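DyP (Bjerkandera adusta, PDB 3VXJ) probably acts as a heme b peroxidase of the DyP family, using hydrogen peroxide to oxidise dyes and phenolic compounds, and is bound here to 2,6-dimethoxyphenol. Local coordinates at residues D137-F142 against I146-A151; G172-S177 against R287-D292; N231-A236 against F414-F419. All coordinates share one frame; numbering follows the deposited sequence.

Contact 1 of 3, residues D137-F142 against I146-A151; sequences DISSTF and ITQVQA
Ile138 and Ile146 meet through their branch ends, the two side chains crossing at about a right angle with CG2 of Ile138 3.9 Å from CD1 of Ile146. That same CD1 lies 3.9 Å from CB of Phe142, one helical turn further on, so a single methyl rests against two residues of the helix. It gets there because CG1 of Ile146 stands between the backbone N and the carbonyl carbon (chi1 67°) and the chain then runs out extended. Phe142 offers its CB to the strand while its ring turns off into the domain interior. Beside this apolar cluster, Gln148 reaches across with an extended chain, and its NE2 donates to OG of Ser139 at 2.9 Å; the hydroxyl lies nearly in the plane of the amide, and the N-H...O angle is 152°. Segments 137-142 and 146-151 run nearly antiparallel, their axes at 154°; a three-residue loop connects them, the helix-to-last-strand step of the ferredoxin-like alpha+beta fold of this domain. Strand 146-155 lies at one edge of the four-stranded sheet, beside strand 23-31, and Phe142 packs among Phe37 and Tyr44 of helix 34-48 and Phe121 of strand 119-125.

Contact 2 of 3, residues G172-S177 against R287-D292; sequences GISQPS and RNNNFD. With HEM (protoporphyrin IX containing Fe), chain B.
Asn288 is the first residue of segment 287-292 to touch the heme-binding loop: its OD1 sits 3.4 Å from CG2 of Ile173, and the flat amide leans on that methyl without any polar bond to it. With CG between the backbone N and the carbonyl carbon (chi1 68°), the amide is brought from the type I turn Arg287 to Asn290 against Ile173, and ND2 is engaged by the carbonyl of Gly282. Asn289 follows with the polar link. Its ND2 donates to OG of Ser174 at 2.9 Å, the hydroxyl lying close to the amide plane and the N-H...O angle being 158°, while OD1 accepts from Arg315. Further on, Phe291 and Asp292 touch a bound 2,6-dimethoxyphenol, and the Phe291 ring makes a cation-pi contact with Arg315.

Ser174 OG donates a hydrogen bond to heme O2D, 2.7 Å away, on one propionate. The other is held by backbone amides: Gly172 N at 2.7 Å and Ile173 N at 3.0 Å both reach O2A, and Ser174 N reaches O1A. Asn289 thus lies in the second shell of the heme and probably fixes the rotation of the Ser174 hydroxyl, and the N-H groups, with Arg315 and Arg329, probably stabilise the propionates as anions.

Contact 3 of 3, residues N231-A236 against F414-F419; sequences NAYTLA and FTVPLF
Tyr233 and Val416 are the residues whose CA atoms come nearest, 8.2 Å apart, between the last turns of helix 227-236 and a chain that leaves strand 413-415 after Thr415 and continues as an irregular link through Pro417 to Phe419. The gap is bridged by one side chain. With CG of Tyr233 anti to the backbone N (chi1 -178°), the phenol extends from the helix over the link and touches it along its whole length. At the root, CB of Tyr233 lies 3.5 Å from CZ of Phe419, and the two rings meet obliquely, their planes at 57°. Midway along the ring, CE1 of Tyr233 is 3.5 Å from CD of Pro417. Val416 crosses the phenol at about a right angle, its CG2 3.6 Å from the OH of Tyr233.

The link leads from the two-stranded sheet 401-403/413-415 directly into strand 420-430, an edge strand of the second four-stranded antiparallel sheet, within the C-terminal ferredoxin-like half of the DyP fold. Helix 227-236 follows strand 216-225, the neighbour of 420-430 in that sheet, so the contact lies where both strands meet their connections. Cutting Tyr233 back to an alanine is likely to leave Pro417 CD, Val416 CG2 and the edge of Phe414 without their partner, and Phe419 with only part of its cover, opening a gap between helix and link.

At the far end, the Tyr233 OH comes in at the edge of the Phe414 ring, close to its plane, and 3.6 Å from CB of Phe414. Phe419 in turn has O of Pro417 over the centre of one ring face, and its side chain also touches Phe167.

Contact 1 closes before contact 2 opens, whereas contacts 2 and 3 alternate their segments along the sequence. The centres of contacts 1 and 2 lie 37 Å apart. Those of contacts 1 and 3 are 41 Å apart, those of contacts 2 and 3 27 Å, and none touches another. Contact 1 belongs to the N-terminal four-stranded sheet and its helices, contact 3 to the surroundings of the C-terminal sheet, which has the same strand order, 2-3-1-4. Each joins a helix to a strand or link in its ferredoxin-like half, whereas contact 2, formed by loops, is the one whose residues bond the heme. In contact 3 the side chain of Phe419 is about 8 Å from the heme, too far to touch it.

Contact 1 of 3, residues D137-F142 against I146-A151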
loop_
_atom_site.group_PDB
_atom_site.type_symbol
_atom_site.label_atom_id
_atom_site.label_comp_id
_atom_site.label_asym_id
_atom_site.label_seq_id
_atom_site.Cartn_x
_atom_site.Cartn_y
_atom_site.Cartn_z
ATOM N N ASP A 137 -19.980 -4.227 -17.379
ATOM C CA ASP A 137 -21.021 -3.322 -16.885
ATOM C C ASP A 137 -20.566 -1.865 -16.978
ATOM O O ASP A 137 -21.341 -0.993 -17.370
ATOM C CB ASP A 137 -21.408 -3.700 -15.448
ATOM C CG ASP A 137 -22.440 -2.766 -14.850
ATOM O OD1 ASP A 137 -23.592 -2.746 -15.336
ATOM O OD2 ASP A 137 -22.121 -2.079 -13.865
ATOM N N ILE A 138 -19.302 -1.607 -16.651
ATOM C CA ILE A 138 -18.730 -0.276 -16.875
ATOM C C ILE A 138 -18.759 0.090 -18.366
ATOM O O ILE A 138 -19.186 1.183 -18.728
ATOM C CB ILE A 138 -17.300 -0.162 -16.304
ATOM C CG1 ILE A 138 -17.365 -0.193 -14.775
ATOM C CG2 ILE A 138 -16.604 1.121 -16.816
ATOM C CD1 ILE A 138 -16.045 -0.439 -14.090
ATOM N N SER A 139 -18.335 -0.833 -19.227
ATOM C CA SER A 139 -18.361 -0.585 -20.672
ATOM C C SER A 139 -19.764 -0.265 -21.183
ATOM O O SER A 139 -19.939 0.642 -22.002
ATOM C CB SER A 139 -17.775 -1.774 -21.436
ATOM O OG SER A 139 -16.423 -1.980 -21.069
ATOM N N SER A 140 -20.749 -1.010 -20.694
ATOM C CA SER A 140 -22.147 -0.833 -21.093
ATOM C C SER A 140 -22.719 0.504 -20.620
ATOM O O SER A 140 -23.451 1.171 -21.353
ATOM C CB SER A 140 -23.002 -1.989 -20.565
ATOM O OG SER A 140 -24.354 -1.855 -20.976
ATOM N N THR A 141 -22.384 0.893 -19.395
ATOM C CA THR A 141 -22.920 2.117 -18.805
ATOM C C THR A 141 -22.238 3.371 -19.358
ATOM O O THR A 141 -22.900 4.355 -19.693
ATOM C CB THR A 141 -22.825 2.065 -17.264
ATOM O OG1 THR A 141 -23.591 0.946 -16.789
ATOM C CG2 THR A 141 -23.372 3.344 -16.631
ATOM N N PHE A 142 -20.912 3.334 -19.465
ATOM C CA PHE A 142 -20.156 4.509 -19.900
ATOM C C PHE A 142 -19.973 4.588 -21.405
ATOM O O PHE A 142 -19.848 5.686 -21.950
ATOM C CB PHE A 142 -18.814 4.597 -19.166
ATOM C CG PHE A 142 -18.960 4.941 -17.712
ATOM C CD1 PHE A 142 -18.886 6.265 -17.291
ATOM C CD2 PHE A 142 -19.202 3.950 -16.766
ATOM C CE1 PHE A 142 -19.047 6.595 -15.946
ATOM C CE2 PHE A 142 -19.357 4.269 -15.415
ATOM C CZ PHE A 142 -19.286 5.597 -15.010
ATOM N N ILE A 146 -15.793 7.010 -22.257
ATOM C CA ILE A 146 -14.454 6.706 -21.750
ATOM C C ILE A 146 -13.686 5.790 -22.695
ATOM O O ILE A 146 -14.272 5.098 -23.539
ATOM C CB ILE A 146 -14.465 6.047 -20.333
ATOM C CG1 ILE A 146 -15.078 4.639 -20.369
ATOM C CG2 ILE A 146 -15.132 6.966 -19.299
ATOM C CD1 ILE A 146 -15.026 3.901 -19.038
ATOM N N THR A 147 -12.364 5.814 -22.552
ATOM C CA THR A 147 -11.497 4.797 -23.135
ATOM C C THR A 147 -10.767 4.134 -21.978
ATOM O O THR A 147 -10.164 4.806 -21.131
ATOM C CB THR A 147 -10.484 5.391 -24.135
ATOM O OG1 THR A 147 -11.190 5.937 -25.255
ATOM C CG2 THR A 147 -9.517 4.324 -24.644
ATOM N N GLN A 148 -10.844 2.813 -21.929
ATOM C CA GLN A 148 -10.126 2.043 -20.935
ATOM C C GLN A 148 -8.706 1.841 -21.458
ATOM O O GLN A 148 -8.488 1.115 -22.435
ATOM C CB GLN A 148 -10.859 0.726 -20.667
ATOM C CG GLN A 148 -12.245 0.951 -20.041
ATOM C CD GLN A 148 -13.119 -0.286 -20.010
ATOM O OE1 GLN A 148 -12.652 -1.392 -19.734
ATOM N NE2 GLN A 148 -14.407 -0.099 -20.278
ATOM N N VAL A 149 -7.754 2.533 -20.836
ATOM C CA VAL A 149 -6.372 2.585 -21.331
ATOM C C VAL A 149 -5.496 1.459 -20.785
ATOM O O VAL A 149 -4.460 1.124 -21.377
ATOM C CB VAL A 149 -5.715 3.980 -21.093
ATOM C CG1 VAL A 149 -6.462 5.058 -21.882
ATOM C CG2 VAL A 149 -5.667 4.344 -19.604
ATOM N N GLN A 150 -5.914 0.881 -19.659
ATOM C CA GLN A 150 -5.206 -0.246 -19.050
ATOM C C GLN A 150 -6.049 -0.833 -17.938
ATOM O O GLN A 150 -6.725 -0.104 -17.213
ATOM C CB GLN A 150 -3.859 0.215 -18.479
ATOM C CG GLN A 150 -3.060 -0.835 -17.703
ATOM C CD GLN A 150 -2.468 -1.898 -18.595
ATOM O OE1 GLN A 150 -3.168 -2.802 -19.052
ATOM N NE2 GLN A 150 -1.167 -1.807 -18.845
ATOM N N ALA A 151 -6.011 -2.151 -17.806
ATOM C CA ALA A 151 -6.555 -2.815 -16.633
ATOM C C ALA A 151 -5.439 -3.621 -15.990
ATOM O O ALA A 151 -4.746 -4.378 -16.673
ATOM C CB ALA A 151 -7.715 -3.704 -17.014
#

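Contact 2 of 3, residues G172-S177 against R287-D292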
loop_
_atom_site.group_PDB
_atom_site.type_symbol
_atom_site.label_atom_id
_atom_site.label_comp_id
_atom_site.label_asym_id
_atom_site.label_seq_id
_atom_site.Cartn_x
_atom_site.Cartn_y
_atom_site.Cartn_z
ATOM N N GLY A 172 -1.012 -6.600 5.365
ATOM C CA GLY A 172 -2.287 -6.025 5.786
ATOM C C GLY A 172 -2.618 -6.241 7.256
ATOM O O GLY A 172 -3.799 -6.348 7.632
ATOM N N ILE A 173 -1.580 -6.293 8.087
ATOM C CA ILE A 173 -1.728 -6.468 9.531
ATOM C C ILE A 173 -1.943 -5.126 10.222
ATOM O O ILE A 173 -2.900 -4.959 10.990
ATOM C CB ILE A 173 -0.474 -7.139 10.131
ATOM C CG1 ILE A 173 -0.338 -8.564 9.585
ATOM C CG2 ILE A 173 -0.518 -7.113 11.668
ATOM C CD1 ILE A 173 1.002 -9.203 9.874
ATOM N N SER A 174 -1.041 -4.180 9.959
ATOM C CA SER A 174 -1.018 -2.915 10.690
ATOM C C SER A 174 -1.647 -1.757 9.915
ATOM O O SER A 174 -1.127 -1.340 8.879
ATOM C CB SER A 174 0.411 -2.558 11.104
ATOM O OG SER A 174 0.386 -1.407 11.915
ATOM N N GLN A 175 -2.737 -1.219 10.450
ATOM C CA GLN A 175 -3.450 -0.097 9.858
ATOM C C GLN A 175 -3.825 0.871 10.970
ATOM O O GLN A 175 -4.072 0.455 12.104
ATOM C CB GLN A 175 -4.746 -0.568 9.183
ATOM C CG GLN A 175 -4.621 -1.717 8.185
ATOM C CD GLN A 175 -4.153 -1.302 6.787
ATOM O OE1 GLN A 175 -3.786 -0.151 6.531
ATOM N NE2 GLN A 175 -4.141 -2.263 5.877
ATOM N N PRO A 176 -3.896 2.171 10.658
ATOM C CA PRO A 176 -4.396 3.108 11.664
ATOM C C PRO A 176 -5.891 2.920 11.870
ATOM O O PRO A 176 -6.586 2.407 10.994
ATOM C CB PRO A 176 -4.102 4.480 11.042
ATOM C CG PRO A 176 -4.110 4.216 9.566
ATOM C CD PRO A 176 -3.566 2.835 9.381
ATOM N N SER A 177 -6.376 3.327 13.035
ATOM C CA SER A 177 -7.808 3.366 13.297
ATOM C C SER A 177 -8.201 4.828 13.434
ATOM O O SER A 177 -7.566 5.573 14.180
ATOM C CB SER A 177 -8.124 2.612 14.585
ATOM O OG SER A 177 -9.517 2.548 14.821
ATOM N N ARG A 287 -2.364 -9.339 19.411
ATOM C CA ARG A 287 -0.986 -9.216 19.882
ATOM C C ARG A 287 0.028 -8.895 18.792
ATOM O O ARG A 287 1.088 -8.348 19.091
ATOM C CB ARG A 287 -0.541 -10.492 20.595
ATOM C CG ARG A 287 -1.149 -10.762 21.953
ATOM C CD ARG A 287 -0.515 -12.021 22.547
ATOM N NE ARG A 287 -0.624 -13.175 21.648
ATOM C CZ ARG A 287 0.343 -14.064 21.417
ATOM N NH1 ARG A 287 1.532 -13.959 22.007
ATOM N NH2 ARG A 287 0.122 -15.060 20.576
ATOM N N ASN A 288 -0.269 -9.229 17.537
ATOM C CA ASN A 288 0.731 -9.071 16.465
ATOM C C ASN A 288 1.083 -7.622 16.122
ATOM O O ASN A 288 2.013 -7.367 15.340
ATOM C CB ASN A 288 0.388 -9.881 15.205
ATOM C CG ASN A 288 -0.843 -9.372 14.474
ATOM O OD1 ASN A 288 -1.366 -8.285 14.751
ATOM N ND2 ASN A 288 -1.318 -10.174 13.520
ATOM N N ASN A 289 0.361 -6.674 16.712
ATOM C CA ASN A 289 0.697 -5.263 16.531
ATOM C C ASN A 289 1.072 -4.562 17.834
ATOM O O ASN A 289 1.290 -3.349 17.855
ATOM C CB ASN A 289 -0.439 -4.514 15.830
ATOM C CG ASN A 289 0.076 -3.584 14.752
ATOM O OD1 ASN A 289 1.222 -3.706 14.308
ATOM N ND2 ASN A 289 -0.768 -2.666 14.312
ATOM N N ASN A 290 1.167 -5.327 18.918
ATOM C CA ASN A 290 1.378 -4.758 20.241
ATOM C C ASN A 290 2.854 -4.601 20.608
ATOM O O ASN A 290 3.372 -5.260 21.514
ATOM C CB ASN A 290 0.636 -5.582 21.292
ATOM C CG ASN A 290 0.441 -4.821 22.576
ATOM O OD1 ASN A 290 0.653 -3.609 22.633
ATOM N ND2 ASN A 290 0.041 -5.526 23.625
ATOM N N PHE A 291 3.521 -3.698 19.899
ATOM C CA PHE A 291 4.941 -3.415 20.088
ATOM C C PHE A 291 5.179 -2.011 19.566
ATOM O O PHE A 291 4.392 -1.501 18.751
ATOM C CB PHE A 291 5.823 -4.417 19.323
ATOM C CG PHE A 291 5.665 -4.349 17.821
ATOM C CD1 PHE A 291 6.520 -3.565 17.043
ATOM C CD2 PHE A 291 4.634 -5.032 17.191
ATOM C CE1 PHE A 291 6.358 -3.487 15.658
ATOM C CE2 PHE A 291 4.464 -4.956 15.798
ATOM C CZ PHE A 291 5.333 -4.181 15.043
ATOM N N ASP A 292 6.257 -1.383 20.013
ATOM C CA ASP A 292 6.525 -0.006 19.600
ATOM C C ASP A 292 8.008 0.336 19.447
ATOM O O ASP A 292 8.345 1.501 19.295
ATOM C CB ASP A 292 5.835 0.997 20.541
ATOM C CG ASP A 292 6.326 0.902 21.984
ATOM O OD1 ASP A 292 7.270 0.131 22.260
ATOM O OD2 ASP A 292 5.762 1.610 22.848
HETATM C CHA HEM B . 3.787 -3.097 6.120
HETATM C CHB HEM B . 5.151 -5.591 2.211
HETATM C CHC HEM B . 5.687 -1.481 -0.281
HETATM C CHD HEM B . 4.292 1.036 3.603
HETATM C C1A HEM B . 4.142 -4.125 5.292
HETATM C C2A HEM B . 4.199 -5.521 5.665
HETATM C C3A HEM B . 4.590 -6.209 4.578
HETATM C C4A HEM B . 4.756 -5.272 3.490
HETATM C CMA HEM B . 4.800 -7.730 4.457
HETATM C CAA HEM B . 3.929 -6.064 7.086
HETATM C CBA HEM B . 2.469 -6.408 7.388
HETATM C CGA HEM B . 1.576 -5.203 7.565
HETATM O O1A HEM B . 1.685 -4.478 8.577
HETATM O O2A HEM B . 0.707 -4.982 6.677
HETATM C C1B HEM B . 5.403 -4.702 1.186
HETATM C C2B HEM B . 5.827 -5.052 -0.153
HETATM C C3B HEM B . 5.971 -3.908 -0.848
HETATM C C4B HEM B . 5.628 -2.816 0.038
HETATM C CMB HEM B . 6.074 -6.500 -0.630
HETATM C CAB HEM B . 6.385 -3.724 -2.324
HETATM C CBB HEM B . 6.217 -4.687 -3.234
HETATM C C1C HEM B . 5.401 -0.444 0.570
HETATM C C2C HEM B . 5.521 0.967 0.257
HETATM C C3C HEM B . 5.149 1.667 1.340
HETATM C C4C HEM B . 4.776 0.711 2.361
HETATM C CMC HEM B . 5.987 1.513 -1.106
HETATM C CAC HEM B . 5.081 3.205 1.534
HETATM C CBC HEM B . 5.995 4.025 0.997
HETATM C C1D HEM B . 3.969 0.150 4.598
HETATM C C2D HEM B . 3.362 0.539 5.847
HETATM C C3D HEM B . 3.220 -0.731 6.626
HETATM C C4D HEM B . 3.741 -1.773 5.778
HETATM C CMD HEM B . 2.950 1.935 6.343
HETATM C CAD HEM B . 2.643 -0.823 8.047
HETATM C CBD HEM B . 3.760 -0.450 9.017
HETATM C CGD HEM B . 3.283 -0.464 10.445
HETATM O O1D HEM B . 3.956 -1.126 11.280
HETATM O O2D HEM B . 2.252 0.175 10.754
HETATM N NA HEM B . 4.509 -4.012 3.975
HETATM N NB HEM B . 5.322 -3.318 1.286
HETATM N NC HEM B . 4.980 -0.557 1.875
HETATM N ND HEM B . 4.153 -1.231 4.571
HETATM FE FE HEM B . 4.811 -2.276 2.940
HETATM O O HOH W 1 2.900 -2.469 2.409
#

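Contact 3 of 3, residues N231-A236 against F414-F419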
loop_
_atom_site.group_PDB
_atom_site.type_symbol
_atom_site.label_atom_id
_atom_site.label_comp_id
_atom_site.label_asym_id
_atom_site.label_seq_id
_atom_site.Cartn_x
_atom_site.Cartn_y
_atom_site.Cartn_z
ATOM N N ASN A 231 14.848 -14.631 -2.833
ATOM C CA ASN A 231 15.103 -15.905 -2.175
ATOM C C ASN A 231 16.588 -16.268 -2.244
ATOM O O ASN A 231 17.204 -16.609 -1.229
ATOM C CB ASN A 231 14.258 -17.002 -2.832
ATOM C CG ASN A 231 14.378 -18.339 -2.127
ATOM O OD1 ASN A 231 13.926 -18.492 -0.993
ATOM N ND2 ASN A 231 14.970 -19.320 -2.807
ATOM N N ALA A 232 17.173 -16.176 -3.435
ATOM C CA ALA A 232 18.589 -16.488 -3.621
ATOM C C ALA A 232 19.484 -15.573 -2.796
ATOM O O ALA A 232 20.475 -16.036 -2.224
ATOM C CB ALA A 232 18.957 -16.424 -5.100
ATOM N N TYR A 233 19.132 -14.286 -2.722
ATOM C CA TYR A 233 19.886 -13.336 -1.914
ATOM C C TYR A 233 19.878 -13.725 -0.435
ATOM O O TYR A 233 20.911 -13.656 0.227
ATOM C CB TYR A 233 19.357 -11.904 -2.077
ATOM C CG TYR A 233 20.159 -10.908 -1.270
ATOM C CD1 TYR A 233 21.354 -10.385 -1.760
ATOM C CD2 TYR A 233 19.737 -10.509 -0.002
ATOM C CE1 TYR A 233 22.105 -9.478 -1.005
ATOM C CE2 TYR A 233 20.481 -9.610 0.754
ATOM C CZ TYR A 233 21.658 -9.097 0.251
ATOM O OH TYR A 233 22.386 -8.207 1.010
ATOM N N THR A 234 18.720 -14.128 0.086
ATOM C CA THR A 234 18.641 -14.500 1.501
ATOM C C THR A 234 19.398 -15.795 1.789
ATOM O O THR A 234 19.972 -15.946 2.861
ATOM C CB THR A 234 17.192 -14.596 2.043
ATOM O OG1 THR A 234 16.513 -15.682 1.413
ATOM C CG2 THR A 234 16.405 -13.287 1.831
ATOM N N LEU A 235 19.404 -16.724 0.836
ATOM C CA LEU A 235 20.201 -17.937 0.982
ATOM C C LEU A 235 21.702 -17.636 0.947
ATOM O O LEU A 235 22.456 -18.157 1.773
ATOM C CB LEU A 235 19.812 -18.968 -0.080
ATOM C CG LEU A 235 18.447 -19.627 0.164
ATOM C CD1 LEU A 235 17.938 -20.257 -1.115
ATOM C CD2 LEU A 235 18.559 -20.672 1.274
ATOM N N ALA A 236 22.131 -16.783 0.014
ATOM C CA ALA A 236 23.547 -16.419 -0.118
ATOM C C ALA A 236 24.079 -15.638 1.080
ATOM O O ALA A 236 25.276 -15.683 1.383
ATOM C CB ALA A 236 23.772 -15.632 -1.402
ATOM N N PHE A 414 24.877 -4.591 4.548
ATOM C CA PHE A 414 24.413 -5.395 3.437
ATOM C C PHE A 414 24.067 -4.442 2.295
ATOM O O PHE A 414 23.335 -3.469 2.502
ATOM C CB PHE A 414 23.175 -6.209 3.854
ATOM C CG PHE A 414 23.459 -7.299 4.863
ATOM C CD1 PHE A 414 23.364 -8.641 4.497
ATOM C CD2 PHE A 414 23.791 -6.987 6.184
ATOM C CE1 PHE A 414 23.611 -9.654 5.420
ATOM C CE2 PHE A 414 24.058 -7.998 7.114
ATOM C CZ PHE A 414 23.961 -9.331 6.729
ATOM N N THR A 415 24.604 -4.701 1.108
ATOM C CA THR A 415 24.204 -3.953 -0.082
ATOM C C THR A 415 23.236 -4.835 -0.862
ATOM O O THR A 415 23.597 -5.890 -1.384
ATOM C CB THR A 415 25.413 -3.496 -0.922
ATOM O OG1 THR A 415 26.236 -2.629 -0.129
ATOM C CG2 THR A 415 24.953 -2.732 -2.164
ATOM N N VAL A 416 21.987 -4.396 -0.911
ATOM C CA VAL A 416 20.884 -5.263 -1.296
ATOM C C VAL A 416 20.426 -4.911 -2.717
ATOM O O VAL A 416 20.088 -3.760 -2.987
ATOM C CB VAL A 416 19.724 -5.118 -0.282
ATOM C CG1 VAL A 416 18.586 -6.070 -0.620
ATOM C CG2 VAL A 416 20.222 -5.372 1.146
ATOM N N PRO A 417 20.426 -5.895 -3.637
ATOM C CA PRO A 417 19.846 -5.627 -4.960
ATOM C C PRO A 417 18.388 -5.192 -4.824
ATOM O O PRO A 417 17.703 -5.632 -3.898
ATOM C CB PRO A 417 19.902 -6.993 -5.655
ATOM C CG PRO A 417 20.959 -7.752 -4.949
ATOM C CD PRO A 417 20.902 -7.284 -3.519
ATOM N N LEU A 418 17.908 -4.353 -5.737
ATOM C CA LEU A 418 16.501 -3.962 -5.709
ATOM C C LEU A 418 15.630 -5.113 -6.213
ATOM O O LEU A 418 15.804 -5.589 -7.338
ATOM C CB LEU A 418 16.269 -2.691 -6.531
ATOM C CG LEU A 418 14.889 -2.016 -6.432
ATOM C CD1 LEU A 418 14.479 -1.631 -5.008
ATOM C CD2 LEU A 418 14.824 -0.791 -7.351
ATOM N N PHE A 419 14.708 -5.572 -5.368
ATOM C CA PHE A 419 13.815 -6.678 -5.718
ATOM C C PHE A 419 12.393 -6.210 -6.033
ATOM O O PHE A 419 11.516 -7.028 -6.348
ATOM C CB PHE A 419 13.753 -7.706 -4.586
ATOM C CG PHE A 419 15.087 -8.231 -4.156
ATOM C CD1 PHE A 419 15.891 -8.938 -5.044
ATOM C CD2 PHE A 419 15.521 -8.049 -2.854
ATOM C CE1 PHE A 419 17.135 -9.438 -4.639
ATOM C CE2 PHE A 419 16.765 -8.546 -2.438
ATOM C CZ PHE A 419 17.564 -9.236 -3.332
#